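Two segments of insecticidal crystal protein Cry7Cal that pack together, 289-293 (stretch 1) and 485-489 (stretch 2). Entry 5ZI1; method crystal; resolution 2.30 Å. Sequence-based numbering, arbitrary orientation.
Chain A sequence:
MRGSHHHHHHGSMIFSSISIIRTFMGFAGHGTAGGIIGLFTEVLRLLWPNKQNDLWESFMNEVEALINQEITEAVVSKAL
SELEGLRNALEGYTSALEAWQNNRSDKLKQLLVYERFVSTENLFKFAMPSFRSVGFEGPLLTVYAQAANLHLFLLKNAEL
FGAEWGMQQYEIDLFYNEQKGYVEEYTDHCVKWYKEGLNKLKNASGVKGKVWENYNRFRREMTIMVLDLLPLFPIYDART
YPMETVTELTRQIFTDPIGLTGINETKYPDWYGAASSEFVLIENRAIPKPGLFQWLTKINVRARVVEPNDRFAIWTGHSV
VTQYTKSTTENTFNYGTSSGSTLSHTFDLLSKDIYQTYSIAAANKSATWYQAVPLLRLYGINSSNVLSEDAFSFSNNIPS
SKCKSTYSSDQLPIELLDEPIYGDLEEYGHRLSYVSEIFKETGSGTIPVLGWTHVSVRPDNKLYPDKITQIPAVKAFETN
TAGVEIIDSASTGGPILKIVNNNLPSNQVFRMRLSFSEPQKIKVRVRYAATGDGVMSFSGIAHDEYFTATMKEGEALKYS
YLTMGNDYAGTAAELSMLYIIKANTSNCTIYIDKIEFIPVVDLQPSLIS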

# COMPACT_ATOMS: atom_id res chain seq x y z
N LYS A 289 -11.98 -3.37 -10.37
CA LYS A 289 -10.90 -4.23 -10.85
C LYS A 289 -9.56 -3.50 -10.82
O LYS A 289 -9.50 -2.28 -10.97
N PRO A 290 -8.46 -4.23 -10.62
CA PRO A 290 -7.13 -3.62 -10.78
C PRO A 290 -7.02 -2.91 -12.12
O PRO A 290 -7.52 -3.38 -13.14
N GLY A 291 -6.35 -1.76 -12.12
CA GLY A 291 -6.00 -1.12 -13.37
C GLY A 291 -4.74 -0.29 -13.23
O GLY A 291 -4.09 -0.28 -12.18
N LEU A 292 -4.40 0.40 -14.31
CA LEU A 292 -3.41 1.47 -14.23
C LEU A 292 -3.79 2.45 -13.14
O LEU A 292 -4.97 2.63 -12.81
N PHE A 293 -2.80 3.08 -12.53
CA PHE A 293 -3.11 3.93 -11.39
C PHE A 293 -3.95 5.13 -11.87
O PHE A 293 -3.73 5.66 -12.96
N GLU A 485 -2.93 -7.78 -19.10
CA GLU A 485 -3.94 -7.70 -18.05
C GLU A 485 -3.30 -7.13 -16.79
O GLU A 485 -2.08 -7.20 -16.61
N ILE A 486 -4.12 -6.55 -15.93
CA ILE A 486 -3.66 -6.00 -14.67
C ILE A 486 -4.30 -6.83 -13.57
O ILE A 486 -5.50 -7.09 -13.61
N ILE A 487 -3.48 -7.32 -12.64
CA ILE A 487 -3.90 -8.35 -11.71
C ILE A 487 -3.40 -7.97 -10.32
O ILE A 487 -2.48 -7.16 -10.16
N ASP A 488 -4.04 -8.56 -9.31
CA ASP A 488 -3.67 -8.29 -7.94
C ASP A 488 -2.33 -8.92 -7.59
O ASP A 488 -1.94 -9.95 -8.14
N SER A 489 -1.62 -8.29 -6.66
CA SER A 489 -0.39 -8.82 -6.10
C SER A 489 -0.25 -8.25 -4.70
O SER A 489 -0.18 -7.03 -4.52

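The contact between the two segments is small, burying 240 Å² in total, and it is built around one isoleucine of stretch 2 that lies against three consecutive residues of stretch 1. Glu485, in the strand that opens stretch 2, takes no part. Its CA-to-CB bond points sideways, and although the extended chain (chi1 and chi2 both t) brings its end nearer to stretch 1, the closest approach of its side chain, from CG of Glu485 to O of Pro290, is 7.1 Å, and the residue remains exposed.

Ile486 is the centre of the packing. Its CA-to-CB bond points toward stretch 1, and the CA of Ile486 sits 5.6 Å from the CA of Gly291. With chi1 in m and chi2 in t, the side chain places CD1 of Ile486 against the backbone of stretch 1, 3.5 Å from C of Gly291 and 3.2 Å from N of Leu292, a tight approach of a methyl group to the peptide link. Gly291 has no side chain, so its contribution here is made by main-chain atoms alone. CD1 of Ile486 also meets the side chain of Leu292, 3.6 Å from CD2 of Leu292. The CA-to-CB bond of Leu292 is directed sideways, but its m, t rotamer carries the end of the chain nearer to Ile486. CG2 of Ile486 packs on Pro290, 3.8 Å from CB of the proline, and also lies 3.7 Å from CA of Gly291. The CA-to-CB bond of Pro290 points toward stretch 2, and its ring has a C-gamma exo pucker. CB of Pro290 also approaches O of Ile486 at 3.7 Å.

No direct hydrogen bond joins the segments. Instead, water 1 donates to two carbonyls, O of Pro290 at 3.0 Å and O of Ile486 at 2.8 Å. Since both carbonyls are acceptors, they cannot pair with each other, and the water supplies the two protons that link them.

At Ile487 the alternation of the strand turns the side chain away from stretch 1. Its chi1 is p and its chi2 t, and the contact is left to the backbone, with C of Ile487 4.1 Å from CG of Pro290.

Beyond the strand, Asp488 points its CA-to-CB bond sideways, but its m rotamer brings the carboxylate nearer, so that OD1 lies 3.5 Å from CG of Pro290. This is a van der Waals approach to the proline ring at an exposed position. Ser489, with chi1 t, is out of reach, and its OG is hydrogen-bonded elsewhere in the structure.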

# COMPACT_ATOMS: atom_id res chain seq x y z
CB LYS A 289 -11.19 -4.70 -12.28
CG LYS A 289 -12.38 -5.69 -12.39
CD LYS A 289 -12.20 -6.93 -11.49
CE LYS A 289 -13.47 -7.79 -11.42
NZ LYS A 289 -14.40 -7.45 -10.28
CB PRO A 290 -6.18 -4.83 -10.72
CG PRO A 290 -6.97 -5.92 -10.08
CD PRO A 290 -8.39 -5.69 -10.49
CB LEU A 292 -3.33 2.17 -15.59
CG LEU A 292 -3.04 1.16 -16.71
CD1 LEU A 292 -3.12 1.81 -18.07
CD2 LEU A 292 -1.67 0.52 -16.49
CB PHE A 293 -1.81 4.38 -10.71
CG PHE A 293 -2.04 5.19 -9.47
CD1 PHE A 293 -2.11 4.57 -8.23
CD2 PHE A 293 -2.24 6.58 -9.55
CE1 PHE A 293 -2.35 5.32 -7.06
CE2 PHE A 293 -2.48 7.34 -8.39
CZ PHE A 293 -2.52 6.71 -7.15
CB GLU A 485 -4.55 -9.08 -17.77
CG GLU A 485 -5.93 -9.05 -17.16
CD GLU A 485 -6.42 -10.42 -16.71
OE1 GLU A 485 -5.76 -11.44 -17.05
OE2 GLU A 485 -7.46 -10.49 -16.01
CB ILE A 486 -4.00 -4.51 -14.56
CG1 ILE A 486 -3.40 -3.79 -15.76
CG2 ILE A 486 -3.48 -3.89 -13.26
CD1 ILE A 486 -3.72 -2.35 -15.83
CB ILE A 487 -3.37 -9.76 -12.08
CG1 ILE A 487 -1.88 -9.87 -11.80
CG2 ILE A 487 -3.64 -10.10 -13.55
CD1 ILE A 487 -1.35 -11.24 -12.03
CB ASP A 488 -4.74 -8.80 -6.98
CG ASP A 488 -5.93 -7.88 -6.89
OD1 ASP A 488 -5.74 -6.63 -6.90
OD2 ASP A 488 -7.06 -8.40 -6.80
CB SER A 489 0.83 -8.44 -6.97
OG SER A 489 2.03 -8.49 -6.21
O HOH W 1 -8.06 -6.13 -14.19